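Local structure of endonuclease V isoform X2 (Ciona intestinalis, 6OZI) at residues 151-163 / 175-187. The protein probably cleaves nucleic acid strands near inosine in a metal-dependent reaction, as a eukaryotic member of the endonuclease V family with an RNase H-like fold. The protein carries 1 engineered substitution. Residues are numbered along the deposited sequence; the frame is centred on the assembly and turned at random.
Sequences PEDGVKKTEVISQ and LDIISTEKNEVLA. With nucleotides of chain C.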
loop_
_atom_site.group_PDB
_atom_site.type_symbol
_atom_site.label_atom_id
_atom_site.label_comp_id
_atom_site.label_asym_id
_atom_site.label_seq_id
_atom_site.Cartn_x
_atom_site.Cartn_y
_atom_site.Cartn_z
ATOM N N PRO A 151 -29.584 -7.837 -8.482
ATOM C CA PRO A 151 -30.427 -8.403 -9.552
ATOM C C PRO A 151 -31.903 -8.109 -9.368
ATOM O O PRO A 151 -32.602 -7.845 -10.351
ATOM C CB PRO A 151 -30.140 -9.908 -9.467
ATOM C CG PRO A 151 -28.831 -10.015 -8.775
ATOM C CD PRO A 151 -28.746 -8.856 -7.833
ATOM N N GLU A 152 -32.395 -8.119 -8.126
ATOM C CA GLU A 152 -33.817 -7.890 -7.888
ATOM C C GLU A 152 -34.263 -6.491 -8.304
ATOM O O GLU A 152 -35.461 -6.273 -8.521
ATOM C CB GLU A 152 -34.144 -8.120 -6.401
ATOM C CG GLU A 152 -33.834 -9.525 -5.864
ATOM C CD GLU A 152 -32.351 -9.763 -5.595
ATOM O OE1 GLU A 152 -31.531 -8.886 -5.927
ATOM O OE2 GLU A 152 -32.003 -10.830 -5.047
ATOM N N ASP A 153 -33.329 -5.550 -8.449
ATOM C CA ASP A 153 -33.637 -4.196 -8.893
ATOM C C ASP A 153 -33.127 -3.912 -10.297
ATOM O O ASP A 153 -33.228 -2.772 -10.762
ATOM C CB ASP A 153 -33.050 -3.167 -7.922
ATOM C CG ASP A 153 -33.875 -3.005 -6.666
ATOM O OD1 ASP A 153 -35.020 -2.498 -6.761
ATOM O OD2 ASP A 153 -33.373 -3.372 -5.577
ATOM N N GLY A 154 -32.576 -4.910 -10.979
ATOM C CA GLY A 154 -32.064 -4.689 -12.317
ATOM C C GLY A 154 -30.795 -3.871 -12.347
ATOM O O GLY A 154 -30.529 -3.200 -13.347
ATOM N N VAL A 155 -30.006 -3.905 -11.275
ATOM C CA VAL A 155 -28.768 -3.140 -11.179
ATOM C C VAL A 155 -27.603 -4.096 -11.414
ATOM O O VAL A 155 -27.290 -4.934 -10.560
ATOM C CB VAL A 155 -28.638 -2.436 -9.821
ATOM C CG1 VAL A 155 -27.275 -1.742 -9.714
ATOM C CG2 VAL A 155 -29.764 -1.437 -9.628
ATOM N N LYS A 156 -26.938 -3.941 -12.558
ATOM C CA LYS A 156 -25.848 -4.806 -12.983
ATOM C C LYS A 156 -24.596 -3.975 -13.217
ATOM O O LYS A 156 -24.647 -2.917 -13.850
ATOM C CB LYS A 156 -26.225 -5.578 -14.247
ATOM C CG LYS A 156 -25.202 -6.598 -14.685
ATOM C CD LYS A 156 -25.812 -7.613 -15.644
ATOM C CE LYS A 156 -24.730 -8.395 -16.389
ATOM N NZ LYS A 156 -23.685 -8.954 -15.487
ATOM N N LYS A 157 -23.470 -4.486 -12.717
ATOM C CA LYS A 157 -22.227 -3.724 -12.686
ATOM C C LYS A 157 -21.747 -3.370 -14.094
ATOM O O LYS A 157 -21.458 -2.203 -14.386
ATOM C CB LYS A 157 -21.184 -4.535 -11.916
ATOM C CG LYS A 157 -19.930 -3.820 -11.467
ATOM C CD LYS A 157 -19.359 -4.613 -10.296
ATOM C CE LYS A 157 -17.980 -4.162 -9.896
ATOM N NZ LYS A 157 -17.497 -4.943 -8.716
ATOM N N THR A 158 -21.662 -4.362 -14.987
ATOM C CA THR A 158 -21.178 -4.079 -16.340
ATOM C C THR A 158 -22.041 -3.029 -17.040
ATOM O O THR A 158 -21.519 -2.142 -17.733
ATOM C CB THR A 158 -21.113 -5.365 -17.170
ATOM O OG1 THR A 158 -22.416 -5.953 -17.265
ATOM C CG2 THR A 158 -20.149 -6.366 -16.546
ATOM N N GLU A 159 -23.364 -3.096 -16.856
ATOM C CA GLU A 159 -24.254 -2.149 -17.527
ATOM C C GLU A 159 -24.100 -0.739 -16.964
ATOM O O GLU A 159 -24.057 0.239 -17.724
ATOM C CB GLU A 159 -25.701 -2.632 -17.422
ATOM C CG GLU A 159 -25.873 -4.055 -17.946
ATOM C CD GLU A 159 -27.302 -4.559 -17.884
ATOM O OE1 GLU A 159 -28.100 -4.039 -17.072
ATOM O OE2 GLU A 159 -27.628 -5.489 -18.657
ATOM N N VAL A 160 -23.993 -0.616 -15.638
ATOM C CA VAL A 160 -23.819 0.698 -15.024
ATOM C C VAL A 160 -22.502 1.315 -15.468
ATOM O O VAL A 160 -22.430 2.503 -15.801
ATOM C CB VAL A 160 -23.891 0.593 -13.489
ATOM C CG1 VAL A 160 -23.448 1.903 -12.842
ATOM C CG2 VAL A 160 -25.293 0.209 -13.039
ATOM N N ILE A 161 -21.434 0.518 -15.455
ATOM C CA ILE A 161 -20.126 1.033 -15.843
ATOM C C ILE A 161 -20.123 1.462 -17.306
ATOM O O ILE A 161 -19.592 2.524 -17.650
ATOM C CB ILE A 161 -19.032 -0.009 -15.550
ATOM C CG1 ILE A 161 -18.918 -0.228 -14.044
ATOM C CG2 ILE A 161 -17.701 0.436 -16.121
ATOM C CD1 ILE A 161 -18.808 1.070 -13.265
ATOM N N SER A 162 -20.714 0.654 -18.193
ATOM C CA SER A 162 -20.712 1.041 -19.603
ATOM C C SER A 162 -21.548 2.297 -19.825
ATOM O O SER A 162 -21.153 3.183 -20.596
ATOM C CB SER A 162 -21.205 -0.108 -20.484
ATOM O OG SER A 162 -22.598 -0.300 -20.350
ATOM N N GLN A 163 -22.696 2.401 -19.146
ATOM C CA GLN A 163 -23.497 3.621 -19.222
ATOM C C GLN A 163 -22.705 4.828 -18.730
ATOM O O GLN A 163 -22.821 5.928 -19.287
ATOM C CB GLN A 163 -24.797 3.462 -18.429
ATOM C CG GLN A 163 -25.805 4.572 -18.703
ATOM C CD GLN A 163 -27.137 4.390 -17.981
ATOM O OE1 GLN A 163 -27.362 3.388 -17.302
ATOM N NE2 GLN A 163 -28.027 5.367 -18.132
ATOM N N LEU A 175 -24.045 10.191 -12.840
ATOM C CA LEU A 175 -24.967 9.269 -13.494
ATOM C C LEU A 175 -25.915 8.693 -12.453
ATOM O O LEU A 175 -25.466 8.097 -11.471
ATOM C CB LEU A 175 -24.203 8.138 -14.183
ATOM C CG LEU A 175 -25.087 7.056 -14.798
ATOM C CD1 LEU A 175 -25.752 7.607 -16.049
ATOM C CD2 LEU A 175 -24.317 5.782 -15.103
ATOM N N ASP A 176 -27.216 8.833 -12.676
ATOM C CA ASP A 176 -28.178 8.236 -11.762
ATOM C C ASP A 176 -28.167 6.724 -11.923
ATOM O O ASP A 176 -28.201 6.208 -13.042
ATOM C CB ASP A 176 -29.591 8.772 -12.009
ATOM C CG ASP A 176 -29.732 10.238 -11.667
ATOM O OD1 ASP A 176 -29.563 10.583 -10.479
ATOM O OD2 ASP A 176 -30.070 11.034 -12.567
ATOM N N ILE A 177 -28.123 6.015 -10.801
ATOM C CA ILE A 177 -28.259 4.564 -10.777
ATOM C C ILE A 177 -29.701 4.253 -10.404
ATOM O O ILE A 177 -30.217 4.778 -9.409
ATOM C CB ILE A 177 -27.262 3.931 -9.791
ATOM C CG1 ILE A 177 -25.838 4.083 -10.333
ATOM C CG2 ILE A 177 -27.595 2.474 -9.537
ATOM C CD1 ILE A 177 -24.745 3.782 -9.318
ATOM N N ILE A 178 -30.375 3.452 -11.229
ATOM C CA ILE A 178 -31.828 3.335 -11.175
ATOM C C ILE A 178 -32.236 1.882 -10.999
ATOM O O ILE A 178 -31.692 0.985 -11.650
ATOM C CB ILE A 178 -32.462 3.919 -12.459
ATOM C CG1 ILE A 178 -32.308 5.440 -12.488
ATOM C CG2 ILE A 178 -33.923 3.519 -12.587
ATOM C CD1 ILE A 178 -32.504 6.049 -13.870
ATOM N N SER A 179 -33.251 1.669 -10.168
ATOM C CA SER A 179 -33.942 0.390 -10.064
ATOM C C SER A 179 -35.053 0.332 -11.099
ATOM O O SER A 179 -35.980 1.144 -11.058
ATOM C CB SER A 179 -34.533 0.210 -8.668
ATOM O OG SER A 179 -35.603 -0.725 -8.683
ATOM N N THR A 180 -34.974 -0.635 -12.006
ATOM C CA THR A 180 -36.037 -0.830 -12.985
ATOM C C THR A 180 -37.245 -1.533 -12.393
ATOM O O THR A 180 -38.330 -1.473 -12.976
ATOM C CB THR A 180 -35.529 -1.627 -14.191
ATOM O OG1 THR A 180 -34.958 -2.863 -13.741
ATOM C CG2 THR A 180 -34.487 -0.840 -14.961
ATOM N N GLU A 181 -37.089 -2.168 -11.234
ATOM C CA GLU A 181 -38.213 -2.850 -10.611
ATOM C C GLU A 181 -39.079 -1.872 -9.835
ATOM O O GLU A 181 -40.302 -2.026 -9.801
ATOM C CB GLU A 181 -37.691 -3.954 -9.684
ATOM C CG GLU A 181 -38.727 -4.572 -8.751
ATOM C CD GLU A 181 -39.525 -5.675 -9.414
ATOM O OE1 GLU A 181 -39.127 -6.121 -10.515
ATOM O OE2 GLU A 181 -40.552 -6.096 -8.833
ATOM N N LYS A 182 -38.470 -0.856 -9.227
ATOM C CA LYS A 182 -39.195 0.162 -8.490
ATOM C C LYS A 182 -39.251 1.509 -9.200
ATOM O O LYS A 182 -39.926 2.416 -8.702
ATOM C CB LYS A 182 -38.581 0.341 -7.094
ATOM C CG LYS A 182 -38.642 -0.918 -6.255
ATOM C CD LYS A 182 -40.060 -1.503 -6.239
ATOM C CE LYS A 182 -40.205 -2.604 -5.192
ATOM N NZ LYS A 182 -41.589 -3.167 -5.166
ATOM N N ASN A 183 -38.555 1.670 -10.330
ATOM C CA ASN A 183 -38.588 2.906 -11.118
ATOM C C ASN A 183 -38.193 4.103 -10.251
ATOM O O ASN A 183 -38.914 5.098 -10.161
ATOM C CB ASN A 183 -39.966 3.117 -11.757
ATOM C CG ASN A 183 -39.959 4.192 -12.834
ATOM O OD1 ASN A 183 -39.100 4.190 -13.717
ATOM N ND2 ASN A 183 -40.913 5.118 -12.763
ATOM N N GLU A 184 -37.042 3.988 -9.592
ATOM C CA GLU A 184 -36.567 5.046 -8.712
ATOM C C GLU A 184 -35.047 5.096 -8.758
ATOM O O GLU A 184 -34.382 4.102 -9.065
ATOM C CB GLU A 184 -37.047 4.838 -7.262
ATOM C CG GLU A 184 -36.538 3.546 -6.625
ATOM C CD GLU A 184 -37.036 3.312 -5.198
ATOM O OE1 GLU A 184 -37.615 4.246 -4.594
ATOM O OE2 GLU A 184 -36.851 2.179 -4.681
ATOM N N VAL A 185 -34.505 6.267 -8.430
ATOM C CA VAL A 185 -33.060 6.440 -8.333
ATOM C C VAL A 185 -32.592 5.929 -6.978
ATOM O O VAL A 185 -33.151 6.281 -5.931
ATOM C CB VAL A 185 -32.664 7.909 -8.543
ATOM C CG1 VAL A 185 -31.156 8.079 -8.347
ATOM C CG2 VAL A 185 -33.077 8.376 -9.942
ATOM N N LEU A 186 -31.579 5.071 -7.000
ATOM C CA LEU A 186 -30.997 4.507 -5.795
ATOM C C LEU A 186 -29.756 5.252 -5.331
ATOM O O LEU A 186 -29.503 5.325 -4.121
ATOM C CB LEU A 186 -30.643 3.036 -6.030
ATOM C CG LEU A 186 -31.781 2.095 -6.449
ATOM C CD1 LEU A 186 -31.271 0.669 -6.602
ATOM C CD2 LEU A 186 -32.943 2.141 -5.466
ATOM N N ALA A 187 -28.968 5.772 -6.268
ATOM C CA ALA A 187 -27.673 6.357 -5.963
ATOM C C ALA A 187 -27.220 7.192 -7.150
ATOM O O ALA A 187 -27.890 7.267 -8.184
ATOM C CB ALA A 187 -26.639 5.277 -5.636
ATOM P P DC C 4 -19.743 -10.040 -7.226
ATOM O OP1 DC C 4 -19.687 -10.118 -8.700
ATOM O OP2 DC C 4 -18.494 -9.849 -6.449
ATOM O "O5'" DC C 4 -20.778 -8.897 -6.828
ATOM C "C5'" DC C 4 -20.326 -7.599 -6.519
ATOM C "C4'" DC C 4 -21.170 -7.010 -5.408
ATOM O "O4'" DC C 4 -22.574 -7.250 -5.699
ATOM C "C3'" DC C 4 -20.911 -7.620 -4.026
ATOM O "O3'" DC C 4 -20.989 -6.623 -3.030
ATOM C "C2'" DC C 4 -22.024 -8.647 -3.880
ATOM C "C1'" DC C 4 -23.162 -7.971 -4.630
ATOM N N1 DC C 4 -24.156 -8.937 -5.177
ATOM C C2 DC C 4 -25.390 -9.072 -4.537
ATOM O O2 DC C 4 -25.626 -8.376 -3.538
ATOM N N3 DC C 4 -26.295 -9.961 -5.027
ATOM C C4 DC C 4 -25.995 -10.687 -6.104
ATOM N N4 DC C 4 -26.918 -11.545 -6.556
ATOM C C5 DC C 4 -24.737 -10.562 -6.771
ATOM C C6 DC C 4 -23.855 -9.688 -6.274
HETATM O O HOH W 1 -26.754 3.843 -14.167
#
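Asp153 and Ser179 carry the polar half of this contact, where the 3-10 turn and loop that lead into helix 157-169 meet the hairpin of strands 174-179 and 184-190 at one edge of the RNase H-like sheet. Followed outward, Asp153 CB lies 3.8 Å from Ser179 CB, and CG, anti to the carbonyl carbon (chi1 -78°), is 3.5 Å from Ser179 OG. At the tip, OD1 accepts the hydroxyl proton of Ser179 OG over 2.7 Å, on its anti side and 25° out of the carboxylate plane; OD2 is hydrogen-bonded outside the two segments. The same OG receives Lys182 N at 2.9 Å, an ST motif across the hairpin turn, so the serine donates to the 3-10 turn while taking a bond from its own turn. Asp153 O binds Thr180 N at 3.0 Å, with the donor tilted from the carbonyl plane, and accepts a weak second bond from Thr180 OG1. Pro151 CG, in the same 3-10 turn, lies 3.3 Å from N4 of DC4 of chain C, in the bound DNA.

Val155, Val160, Ile177 and Leu186 form an apolar part: Val155 CG2 approaches Leu186 CD1 at 4.0 Å, and the side chains of Val160 and Ile177 cross at about a right angle. At the far end the extended chain of Gln163 crosses Leu175, Gln163 NE2 3.8 Å from Leu175 CD1, while a water donates to both Gln163 OE1 and Asp176 O.

Arg125 forms salt bridges with Asp153 OD1 and Glu184 OE2, which would probably favour their ionised forms. With that arginine and the serine hydroxyl sharing OD1, the chemistry implies a buried carboxylate held in a defined orientation, tying the 3-10 turn to the edge hairpin.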